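Local coordinates for protein UDP-glucose 4-epimerase (Campylobacter jejuni subsp. jejuni serotype O:2, PDB 7K3P) that catalyses the NAD-dependent 4-epimerisation of UDP-glucose and UDP-galactose, and probably also of their N-acetylated counterparts, at residues Q71-F76 with H93-I98; M112-N117 with N160-S165; E285-K288 with D294-V297. The protein carries 2 engineered substitutions. One frame throughout, in Å; residues are numbered along the deposited sequence.

Contact 1: residues Q71-F76 with H93-I98; sequences QDLSDF and HFAASI. With NAD (nicotinamide-adenine-dinucleotide), chain C.
Leu-73 reaches across to Ala-95 through a single methyl: its CD1 sits 3.5 Å from Ala-95 CB. The same CD1 also meets the His-93 imidazole, 3.8 Å from CE1, approaching the ring obliquely. With CG beside its own backbone N and turned away from the carbonyl carbon (chi1 -68°), Leu-73 sends CD1 toward His-93 and Ala-95; the leucine side chain also packs on Leu-46 and Val-79. His-93 cannot easily swing: ND1 is hydrogen-bonded to Ser-22 and NE2 to Thr-118, so the ring is held at both nitrogens while only a carbon is offered to the leucine. The methyl of Ala-95 has a second neighbour, O4B of the adenosine ribose of NAD, 3.7 Å from its CB, so the ribose covers this methyl as well.

The adenine of NAD lies alongside the base of the leucine side chain, near CB and CG of Leu-73. The backbone N of Leu-73 gives an almost straight bond to N1A, 3.0 Å long at 174°, and Asp-72 OD1 receives N6A at 3.0 Å. That oxygen is in turn fixed by an Asx turn, since Ser-74 N donates to Asp-72 OD1 at 2.8 Å, on the anti side of the carboxylate and somewhat out of its plane. Asn-48 takes up OD2. One acid and one backbone N-H therefore read two adjacent positions of the base. Farther along the cofactor, Phe-94 O accepts from hydroxyl O3D of the nicotinamide ribose at 2.8 Å.

The loops that follow strands 67-69 and 90-93 lie at the carboxyl ends of parallel strands. They form part of the adenine and ribose pocket of an NAD-binding Rossmann fold.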
loop_
_atom_site.group_PDB
_atom_site.type_symbol
_atom_site.label_atom_id
_atom_site.label_comp_id
_atom_site.label_asym_id
_atom_site.label_seq_id
_atom_site.Cartn_x
_atom_site.Cartn_y
_atom_site.Cartn_z
ATOM N N GLN A 71 -18.312 -10.097 -13.324
ATOM C CA GLN A 71 -17.434 -8.981 -13.659
ATOM C C GLN A 71 -16.129 -9.052 -12.884
ATOM O O GLN A 71 -16.107 -9.443 -11.704
ATOM C CB GLN A 71 -18.098 -7.666 -13.266
ATOM C CG GLN A 71 -19.424 -7.422 -13.913
ATOM C CD GLN A 71 -19.699 -5.949 -14.046
ATOM O OE1 GLN A 71 -18.853 -5.118 -13.682
ATOM N NE2 GLN A 71 -20.877 -5.605 -14.574
ATOM N N ASP A 72 -15.057 -8.605 -13.521
ATOM C CA ASP A 72 -13.755 -8.588 -12.882
ATOM C C ASP A 72 -13.457 -7.186 -12.340
ATOM O O ASP A 72 -13.631 -6.182 -13.036
ATOM C CB ASP A 72 -12.682 -9.027 -13.871
ATOM C CG ASP A 72 -11.407 -9.449 -13.185
ATOM O OD1 ASP A 72 -10.911 -8.669 -12.348
ATOM O OD2 ASP A 72 -10.919 -10.559 -13.474
ATOM N N LEU A 73 -13.030 -7.127 -11.084
ATOM C CA LEU A 73 -12.678 -5.863 -10.439
ATOM C C LEU A 73 -11.497 -5.157 -11.115
ATOM O O LEU A 73 -11.279 -3.970 -10.876
ATOM C CB LEU A 73 -12.360 -6.094 -8.952
ATOM C CG LEU A 73 -13.553 -6.503 -8.080
ATOM C CD1 LEU A 73 -13.083 -6.934 -6.686
ATOM C CD2 LEU A 73 -14.552 -5.332 -7.989
ATOM N N SER A 74 -10.719 -5.875 -11.927
ATOM C CA SER A 74 -9.591 -5.227 -12.625
ATOM C C SER A 74 -10.045 -4.389 -13.831
ATOM O O SER A 74 -9.272 -3.585 -14.361
ATOM C CB SER A 74 -8.541 -6.251 -13.065
ATOM O OG SER A 74 -9.092 -7.121 -14.033
ATOM N N ASP A 75 -11.291 -4.570 -14.264
ATOM C CA ASP A 75 -11.866 -3.715 -15.320
ATOM C C ASP A 75 -12.451 -2.492 -14.627
ATOM O O ASP A 75 -13.639 -2.497 -14.236
ATOM C CB ASP A 75 -12.945 -4.495 -16.102
ATOM C CG ASP A 75 -13.834 -3.596 -16.971
ATOM O OD1 ASP A 75 -13.460 -2.433 -17.224
ATOM O OD2 ASP A 75 -14.935 -4.048 -17.381
ATOM N N PHE A 76 -11.638 -1.443 -14.470
ATOM C CA PHE A 76 -12.035 -0.314 -13.627
ATOM C C PHE A 76 -13.253 0.422 -14.184
ATOM O O PHE A 76 -14.098 0.899 -13.419
ATOM C CB PHE A 76 -10.892 0.685 -13.395
ATOM C CG PHE A 76 -9.737 0.141 -12.575
ATOM C CD1 PHE A 76 -9.815 -1.102 -11.957
ATOM C CD2 PHE A 76 -8.562 0.892 -12.440
ATOM C CE1 PHE A 76 -8.727 -1.607 -11.208
ATOM C CE2 PHE A 76 -7.476 0.401 -11.690
ATOM C CZ PHE A 76 -7.564 -0.850 -11.080
ATOM N N HIS A 93 -16.907 -6.445 0.888
ATOM C CA HIS A 93 -15.831 -6.746 -0.066
ATOM C C HIS A 93 -14.978 -7.980 0.311
ATOM O O HIS A 93 -14.044 -7.877 1.116
ATOM C CB HIS A 93 -14.947 -5.497 -0.214
ATOM C CG HIS A 93 -13.796 -5.660 -1.158
ATOM N ND1 HIS A 93 -13.891 -6.400 -2.339
ATOM C CD2 HIS A 93 -12.529 -5.193 -1.119
ATOM C CE1 HIS A 93 -12.732 -6.366 -2.959
ATOM N NE2 HIS A 93 -11.879 -5.641 -2.251
ATOM N N PHE A 94 -15.297 -9.130 -0.275
ATOM C CA PHE A 94 -14.575 -10.381 -0.033
ATOM C C PHE A 94 -13.521 -10.693 -1.106
ATOM O O PHE A 94 -12.592 -11.476 -0.858
ATOM C CB PHE A 94 -15.537 -11.574 -0.050
ATOM C CG PHE A 94 -16.486 -11.632 1.116
ATOM C CD1 PHE A 94 -16.062 -12.084 2.363
ATOM C CD2 PHE A 94 -17.817 -11.281 0.950
ATOM C CE1 PHE A 94 -16.952 -12.150 3.435
ATOM C CE2 PHE A 94 -18.711 -11.338 2.010
ATOM C CZ PHE A 94 -18.283 -11.782 3.255
ATOM N N ALA A 95 -13.716 -10.167 -2.318
ATOM C CA ALA A 95 -12.876 -10.544 -3.462
ATOM C C ALA A 95 -11.400 -10.245 -3.202
ATOM O O ALA A 95 -11.028 -9.118 -2.858
ATOM C CB ALA A 95 -13.348 -9.835 -4.742
ATOM N N ALA A 96 -10.563 -11.264 -3.370
ATOM C CA ALA A 96 -9.129 -11.125 -3.172
ATOM C C ALA A 96 -8.458 -12.442 -3.528
ATOM O O ALA A 96 -9.142 -13.449 -3.712
ATOM C CB ALA A 96 -8.836 -10.772 -1.707
ATOM N N SER A 97 -7.123 -12.423 -3.605
ATOM C CA SER A 97 -6.321 -13.644 -3.583
ATOM C C SER A 97 -5.890 -13.847 -2.133
ATOM O O SER A 97 -5.595 -12.866 -1.443
ATOM C CB SER A 97 -5.095 -13.497 -4.490
ATOM O OG SER A 97 -5.489 -13.200 -5.810
ATOM N N ILE A 98 -5.846 -15.094 -1.657
ATOM C CA ILE A 98 -5.817 -15.315 -0.205
ATOM C C ILE A 98 -4.731 -16.258 0.344
ATOM O O ILE A 98 -4.772 -16.597 1.523
ATOM C CB ILE A 98 -7.180 -15.846 0.296
ATOM C CG1 ILE A 98 -7.331 -17.332 -0.076
ATOM C CG2 ILE A 98 -8.330 -14.979 -0.257
ATOM C CD1 ILE A 98 -8.602 -18.007 0.445
HETATM P PA NAD C . -12.485 -17.212 -1.933
HETATM O O1A NAD C . -11.399 -17.432 -2.957
HETATM O O2A NAD C . -13.364 -18.425 -1.816
HETATM O O5B NAD C . -13.414 -16.005 -2.345
HETATM C C5B NAD C . -12.882 -15.023 -3.188
HETATM C C4B NAD C . -13.868 -14.691 -4.237
HETATM O O4B NAD C . -13.554 -13.491 -4.884
HETATM C C3B NAD C . -13.933 -15.810 -5.322
HETATM O O3B NAD C . -15.268 -16.370 -5.622
HETATM C C2B NAD C . -13.156 -15.192 -6.509
HETATM O O2B NAD C . -13.563 -15.658 -7.724
HETATM C C1B NAD C . -13.478 -13.749 -6.289
HETATM N N9A NAD C . -12.518 -12.850 -6.948
HETATM C C8A NAD C . -11.178 -12.847 -6.793
HETATM N N7A NAD C . -10.619 -11.903 -7.567
HETATM C C5A NAD C . -11.582 -11.265 -8.243
HETATM C C6A NAD C . -11.600 -10.222 -9.184
HETATM N N6A NAD C . -10.364 -9.594 -9.585
HETATM N N1A NAD C . -12.773 -9.788 -9.686
HETATM C C2A NAD C . -13.945 -10.345 -9.332
HETATM N N3A NAD C . -13.972 -11.380 -8.429
HETATM C C4A NAD C . -12.818 -11.852 -7.873
HETATM O O3 NAD C . -11.782 -16.867 -0.549
HETATM P PN NAD C . -12.540 -16.831 0.834
HETATM O O1N NAD C . -14.043 -16.864 0.621
HETATM O O2N NAD C . -12.094 -18.022 1.627
HETATM O O5D NAD C . -12.122 -15.497 1.574
HETATM C C5D NAD C . -12.747 -14.296 1.185
HETATM C C4D NAD C . -12.113 -13.095 1.866
HETATM O O4D NAD C . -11.952 -13.315 3.250
HETATM C C3D NAD C . -10.787 -12.653 1.256
HETATM O O3D NAD C . -10.720 -11.284 1.244
HETATM C C2D NAD C . -9.752 -13.121 2.190
HETATM O O2D NAD C . -8.587 -12.382 2.160
HETATM C C1D NAD C . -10.522 -13.070 3.536
HETATM N N1N NAD C . -9.980 -14.004 4.627
HETATM C C2N NAD C . -10.160 -15.355 4.405
HETATM C C3N NAD C . -9.699 -16.263 5.353
HETATM C C7N NAD C . -9.889 -17.740 5.123
HETATM O O7N NAD C . -10.416 -18.171 4.109
HETATM N N7N NAD C . -9.428 -18.652 6.116
HETATM C C4N NAD C . -9.082 -15.803 6.501
HETATM C C5N NAD C . -8.908 -14.453 6.711
HETATM C C6N NAD C . -9.362 -13.525 5.764
#

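Contact 2: residues M112-N117 with N160-S165. With NAD (nicotinamide-adenine-dinucleotide), chain C.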
loop_
_atom_site.group_PDB
_atom_site.type_symbol
_atom_site.label_atom_id
_atom_site.label_comp_id
_atom_site.label_asym_id
_atom_site.label_seq_id
_atom_site.Cartn_x
_atom_site.Cartn_y
_atom_site.Cartn_z
ATOM N N MET A 112 -1.773 -6.559 -7.126
ATOM C CA MET A 112 -2.722 -6.224 -8.191
ATOM C C MET A 112 -4.148 -6.624 -7.813
ATOM O O MET A 112 -5.054 -5.806 -7.874
ATOM C CB MET A 112 -2.336 -6.883 -9.525
ATOM C CG MET A 112 -1.073 -6.297 -10.153
ATOM S SD MET A 112 -1.194 -4.547 -10.595
ATOM C CE MET A 112 -2.273 -4.629 -12.024
ATOM N N ASN A 113 -4.348 -7.878 -7.429
ATOM C CA ASN A 113 -5.706 -8.366 -7.242
ATOM C C ASN A 113 -6.314 -7.898 -5.919
ATOM O O ASN A 113 -7.529 -7.723 -5.798
ATOM C CB ASN A 113 -5.771 -9.887 -7.351
ATOM C CG ASN A 113 -7.184 -10.381 -7.647
ATOM O OD1 ASN A 113 -7.885 -9.819 -8.498
ATOM N ND2 ASN A 113 -7.614 -11.421 -6.936
ATOM N N ASN A 114 -5.459 -7.666 -4.936
ATOM C CA ASN A 114 -5.933 -7.164 -3.654
ATOM C C ASN A 114 -5.851 -5.637 -3.568
ATOM O O ASN A 114 -6.856 -4.953 -3.723
ATOM C CB ASN A 114 -5.181 -7.861 -2.516
ATOM C CG ASN A 114 -5.422 -9.359 -2.502
ATOM O OD1 ASN A 114 -6.222 -9.881 -3.290
ATOM N ND2 ASN A 114 -4.744 -10.065 -1.599
ATOM N N THR A 115 -4.653 -5.100 -3.370
ATOM C CA THR A 115 -4.486 -3.663 -3.138
ATOM C C THR A 115 -4.959 -2.762 -4.288
ATOM O O THR A 115 -5.645 -1.754 -4.069
ATOM C CB THR A 115 -3.017 -3.347 -2.850
ATOM O OG1 THR A 115 -2.512 -4.297 -1.890
ATOM C CG2 THR A 115 -2.870 -1.946 -2.326
ATOM N N VAL A 116 -4.573 -3.100 -5.513
ATOM C CA VAL A 116 -4.936 -2.265 -6.657
ATOM C C VAL A 116 -6.441 -2.296 -6.929
ATOM O O VAL A 116 -7.066 -1.249 -7.056
ATOM C CB VAL A 116 -4.136 -2.650 -7.921
ATOM C CG1 VAL A 116 -4.775 -2.054 -9.172
ATOM C CG2 VAL A 116 -2.693 -2.174 -7.791
ATOM N N ASN A 117 -7.014 -3.488 -7.031
ATOM C CA ASN A 117 -8.442 -3.602 -7.313
ATOM C C ASN A 117 -9.256 -2.961 -6.206
ATOM O O ASN A 117 -10.289 -2.325 -6.455
ATOM C CB ASN A 117 -8.858 -5.068 -7.491
ATOM C CG ASN A 117 -8.440 -5.621 -8.839
ATOM O OD1 ASN A 117 -8.042 -4.860 -9.699
ATOM N ND2 ASN A 117 -8.524 -6.941 -9.021
ATOM N N ASN A 160 4.454 -10.977 5.014
ATOM C CA ASN A 160 4.386 -11.493 3.653
ATOM C C ASN A 160 3.562 -10.563 2.774
ATOM O O ASN A 160 2.874 -9.682 3.284
ATOM C CB ASN A 160 3.824 -12.913 3.635
ATOM C CG ASN A 160 2.506 -13.017 4.363
ATOM O OD1 ASN A 160 1.482 -12.505 3.886
ATOM N ND2 ASN A 160 2.517 -13.676 5.528
ATOM N N PRO A 161 3.658 -10.732 1.445
ATOM C CA PRO A 161 2.966 -9.790 0.559
ATOM C C PRO A 161 1.443 -9.872 0.698
ATOM O O PRO A 161 0.783 -8.843 0.520
ATOM C CB PRO A 161 3.426 -10.220 -0.841
ATOM C CG PRO A 161 4.782 -10.937 -0.592
ATOM C CD PRO A 161 4.542 -11.661 0.709
ATOM N N TYR A 162 0.891 -11.049 1.001
ATOM C CA TYR A 162 -0.548 -11.133 1.235
ATOM C C TYR A 162 -0.936 -10.209 2.386
ATOM O O TYR A 162 -1.832 -9.372 2.247
ATOM C CB TYR A 162 -0.994 -12.568 1.532
ATOM C CG TYR A 162 -2.423 -12.673 2.071
ATOM C CD1 TYR A 162 -3.522 -12.368 1.265
ATOM C CD2 TYR A 162 -2.666 -13.071 3.384
ATOM C CE1 TYR A 162 -4.821 -12.457 1.750
ATOM C CE2 TYR A 162 -3.962 -13.168 3.878
ATOM C CZ TYR A 162 -5.032 -12.867 3.055
ATOM O OH TYR A 162 -6.304 -12.979 3.551
ATOM N N GLY A 163 -0.254 -10.349 3.522
ATOM C CA GLY A 163 -0.543 -9.507 4.675
ATOM C C GLY A 163 -0.362 -8.022 4.396
ATOM O O GLY A 163 -1.185 -7.194 4.822
ATOM N N ARG A 164 0.718 -7.678 3.698
ATOM C CA ARG A 164 0.968 -6.293 3.311
ATOM C C ARG A 164 -0.105 -5.765 2.367
ATOM O O ARG A 164 -0.504 -4.603 2.471
ATOM C CB ARG A 164 2.355 -6.136 2.655
ATOM C CG ARG A 164 3.511 -6.195 3.645
ATOM C CD ARG A 164 4.856 -5.909 3.006
ATOM N NE ARG A 164 5.450 -7.106 2.421
ATOM C CZ ARG A 164 6.140 -8.011 3.117
ATOM N NH1 ARG A 164 6.302 -7.845 4.422
ATOM N NH2 ARG A 164 6.663 -9.082 2.515
ATOM N N SER A 165 -0.553 -6.607 1.434
ATOM C CA SER A 165 -1.518 -6.164 0.423
ATOM C C SER A 165 -2.853 -5.801 1.070
ATOM O O SER A 165 -3.561 -4.912 0.601
ATOM C CB SER A 165 -1.721 -7.226 -0.676
ATOM O OG SER A 165 -2.503 -8.324 -0.239
HETATM P PA NAD C . -12.485 -17.212 -1.933
HETATM O O1A NAD C . -11.399 -17.432 -2.957
HETATM O O2A NAD C . -13.364 -18.425 -1.816
HETATM O O5B NAD C . -13.414 -16.005 -2.345
HETATM C C5B NAD C . -12.882 -15.023 -3.188
HETATM C C4B NAD C . -13.868 -14.691 -4.237
HETATM O O4B NAD C . -13.554 -13.491 -4.884
HETATM C C3B NAD C . -13.933 -15.810 -5.322
HETATM O O3B NAD C . -15.268 -16.370 -5.622
HETATM C C2B NAD C . -13.156 -15.192 -6.509
HETATM O O2B NAD C . -13.563 -15.658 -7.724
HETATM C C1B NAD C . -13.478 -13.749 -6.289
HETATM N N9A NAD C . -12.518 -12.850 -6.948
HETATM C C8A NAD C . -11.178 -12.847 -6.793
HETATM N N7A NAD C . -10.619 -11.903 -7.567
HETATM C C5A NAD C . -11.582 -11.265 -8.243
HETATM C C6A NAD C . -11.600 -10.222 -9.184
HETATM N N6A NAD C . -10.364 -9.594 -9.585
HETATM N N1A NAD C . -12.773 -9.788 -9.686
HETATM C C2A NAD C . -13.945 -10.345 -9.332
HETATM N N3A NAD C . -13.972 -11.380 -8.429
HETATM C C4A NAD C . -12.818 -11.852 -7.873
HETATM O O3 NAD C . -11.782 -16.867 -0.549
HETATM P PN NAD C . -12.540 -16.831 0.834
HETATM O O1N NAD C . -14.043 -16.864 0.621
HETATM O O2N NAD C . -12.094 -18.022 1.627
HETATM O O5D NAD C . -12.122 -15.497 1.574
HETATM C C5D NAD C . -12.747 -14.296 1.185
HETATM C C4D NAD C . -12.113 -13.095 1.866
HETATM O O4D NAD C . -11.952 -13.315 3.250
HETATM C C3D NAD C . -10.787 -12.653 1.256
HETATM O O3D NAD C . -10.720 -11.284 1.244
HETATM C C2D NAD C . -9.752 -13.121 2.190
HETATM O O2D NAD C . -8.587 -12.382 2.160
HETATM C C1D NAD C . -10.522 -13.070 3.536
HETATM N N1N NAD C . -9.980 -14.004 4.627
HETATM C C2N NAD C . -10.160 -15.355 4.405
HETATM C C3N NAD C . -9.699 -16.263 5.353
HETATM C C7N NAD C . -9.889 -17.740 5.123
HETATM O O7N NAD C . -10.416 -18.171 4.109
HETATM N N7N NAD C . -9.428 -18.652 6.116
HETATM C C4N NAD C . -9.082 -15.803 6.501
HETATM C C5N NAD C . -8.908 -14.453 6.711
HETATM C C6N NAD C . -9.362 -13.525 5.764
#
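Asn-114 and Thr-115 both bond to Ser-165, Asn-114 to the hydroxyl of Ser-165 and Thr-115 to its carbonyl. Asn-114 ND2 points at Ser-165 OG, 3.1 Å away at 161°, with the hydroxyl lying close to the amide plane. Thr-115 OG1 donates to Ser-165 O at 2.8 Å, in the carbonyl plane and on a lone pair. The serine hydroxyl is drawn in two directions, for while it accepts from the amide it donates to Tyr-162 O, 2.8 Å from OG. A chi1 of 75°, which sets OG between the backbone N and the carbonyl carbon, makes that second bond possible. Asn-114 is pinned at its other end as well, because OD1 accepts from Ser-97 N.

The helical segments 112-117 and 161-165 run nearly parallel, their axes 18° apart and 9.5 Å at closest approach. Each also touches NAD. Asn-113 grips the adenine with both ends of its amide: OD1 receives N6A at 2.7 Å and ND2 gives to N7A at 3.1 Å. Tyr-162 OH and O2D of the nicotinamide ribose share a 2.7 Å hydrogen bond, O2D lying at the ring edge, in its plane. At the start of the second helix Asn-160 is the N-cap, its OD1 taking the N-H of Gly-163.

Tyr-162 and Lys-166 have the Tyr-x-x-x-Lys spacing of short-chain dehydrogenases and their epimerase relatives, and both bond NAD. Buried hydroxyls and amides paired in this way fix the helix bearing the tyrosine relative to the one that reads the adenine.

Contact 3: residues E285-K288 with D294-V297; sequences EAMK and DFKV
Lys-288 lies over one face of the Phe-295 ring. Its CE stands almost exactly above the centre, 3.9 Å from the ring centroid and 2° off the normal, a CH-pi contact. The ammonium follows at greater range: NZ is 5.0 Å from the same centroid and still over the face, which makes it a cation-pi partner too. Nearer the backbone, CG of the lysine comes within 3.5 Å of Phe-295 CE2. The chain is extended beyond CG, so CG lies near CE2, CE over the centre, and NZ rises farther above the same face.

There the ammonium meets Asp-294. A salt bridge joins Lys-288 NZ to Asp-294 OD1 at 2.9 Å, the nitrogen meeting that oxygen nearly along its C-O direction. Asp-294 leaves the backbone turned away from the helix, but CG lies anti to the backbone N (chi1 -172°), and from there OD1 folds back to the lysine. Phe-295 O adds a weak hydrogen bond, 3.0 Å from NZ.

Met-287, the neighbour on the helix, touches the phenyl ring as well. Its CG approaches obliquely, 4.0 Å from Phe-295 CE2, and the two side chains cross at about a right angle. Beyond CG the methionine bends off toward helices 212-220 and 330-343, while the ring itself also packs on Cys-219 and Leu-227. Here the last turn of helix 280-291 is tied to the chain entering strand 296-300, which pairs in parallel with strand 226-230.

Lys-288 thus works with both parts of its side chain, the methylenes covering one face of the ring and the ammonium probably offsetting the charge of the exposed carboxylate.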
loop_
_atom_site.group_PDB
_atom_site.type_symbol
_atom_site.label_atom_id
_atom_site.label_comp_id
_atom_site.label_asym_id
_atom_site.label_seq_id
_atom_site.Cartn_x
_atom_site.Cartn_y
_atom_site.Cartn_z
ATOM N N GLU A 285 -8.435 -34.962 17.932
ATOM C CA GLU A 285 -9.504 -35.789 18.503
ATOM C C GLU A 285 -10.846 -35.524 17.807
ATOM O O GLU A 285 -11.510 -36.454 17.346
ATOM C CB GLU A 285 -9.630 -35.561 20.018
ATOM C CG GLU A 285 -10.411 -36.668 20.759
ATOM C CD GLU A 285 -10.782 -36.299 22.204
ATOM O OE1 GLU A 285 -11.990 -36.133 22.488
ATOM O OE2 GLU A 285 -9.873 -36.190 23.058
ATOM N N ALA A 286 -11.232 -34.252 17.721
ATOM C CA ALA A 286 -12.463 -33.867 17.033
ATOM C C ALA A 286 -12.499 -34.307 15.563
ATOM O O ALA A 286 -13.500 -34.851 15.101
ATOM C CB ALA A 286 -12.694 -32.363 17.151
ATOM N N MET A 287 -11.426 -34.067 14.817
ATOM C CA MET A 287 -11.425 -34.447 13.404
ATOM C C MET A 287 -11.568 -35.960 13.230
ATOM O O MET A 287 -12.302 -36.428 12.344
ATOM C CB MET A 287 -10.166 -33.951 12.688
ATOM C CG MET A 287 -10.208 -34.170 11.176
ATOM S SD MET A 287 -11.563 -33.265 10.358
ATOM C CE MET A 287 -11.013 -31.563 10.595
ATOM N N LYS A 288 -10.872 -36.723 14.075
ATOM C CA LYS A 288 -10.932 -38.181 14.010
ATOM C C LYS A 288 -12.346 -38.687 14.318
ATOM O O LYS A 288 -12.890 -39.531 13.600
ATOM C CB LYS A 288 -9.890 -38.819 14.946
ATOM C CG LYS A 288 -8.448 -38.698 14.432
ATOM C CD LYS A 288 -7.415 -39.426 15.313
ATOM C CE LYS A 288 -6.144 -39.686 14.492
ATOM N NZ LYS A 288 -5.044 -40.372 15.227
ATOM N N ASP A 294 -8.989 -42.719 11.531
ATOM C CA ASP A 294 -7.892 -42.703 12.486
ATOM C C ASP A 294 -6.576 -42.452 11.745
ATOM O O ASP A 294 -5.711 -43.330 11.676
ATOM C CB ASP A 294 -7.843 -44.032 13.245
ATOM C CG ASP A 294 -6.842 -44.020 14.381
ATOM O OD1 ASP A 294 -6.425 -42.909 14.795
ATOM O OD2 ASP A 294 -6.481 -45.123 14.862
ATOM N N PHE A 295 -6.431 -41.249 11.189
ATOM C CA PHE A 295 -5.248 -40.904 10.395
ATOM C C PHE A 295 -3.988 -40.884 11.249
ATOM O O PHE A 295 -4.062 -40.814 12.477
ATOM C CB PHE A 295 -5.432 -39.560 9.666
ATOM C CG PHE A 295 -5.748 -38.405 10.578
ATOM C CD1 PHE A 295 -4.729 -37.704 11.216
ATOM C CD2 PHE A 295 -7.065 -38.015 10.793
ATOM C CE1 PHE A 295 -5.018 -36.639 12.060
ATOM C CE2 PHE A 295 -7.366 -36.954 11.633
ATOM C CZ PHE A 295 -6.342 -36.265 12.269
ATOM N N LYS A 296 -2.833 -40.948 10.588
ATOM C CA LYS A 296 -1.541 -41.011 11.278
ATOM C C LYS A 296 -1.097 -39.672 11.884
ATOM O O LYS A 296 -0.932 -38.677 11.164
ATOM C CB LYS A 296 -0.451 -41.521 10.324
ATOM C CG LYS A 296 -0.714 -42.914 9.747
ATOM C CD LYS A 296 0.494 -43.459 8.982
ATOM C CE LYS A 296 0.718 -42.725 7.665
ATOM N NZ LYS A 296 -0.447 -42.851 6.742
ATOM N N VAL A 297 -0.898 -39.652 13.202
ATOM C CA VAL A 297 -0.269 -38.503 13.860
ATOM C C VAL A 297 0.960 -38.894 14.687
ATOM O O VAL A 297 0.967 -39.927 15.371
ATOM C CB VAL A 297 -1.267 -37.659 14.703
ATOM C CG1 VAL A 297 -2.661 -38.257 14.664
ATOM C CG2 VAL A 297 -0.769 -37.488 16.129
#

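Overall arrangement
Contacts 1 and 2 are adjoining parts of the NAD site. Their centres are about 11 Å apart, and they meet directly: Ser-97 N is 2.7 Å from Asn-114 OD1, and Ser-97 OG is 3.0 Å from Asn-113 ND2, both probable hydrogen bonds. Adenine is therefore read from two sides, by the loop of contact 1 and the helix of contact 2, while the nicotinamide ribose is held by both as well. Contact 3 stands apart, its centre about 37 Å from that of contact 1 and about 35 Å from that of contact 2. Its Met-287 side chain lies about 14 Å from NAD, so residues 285-288 and 294-297 belong to packing away from the cofactor.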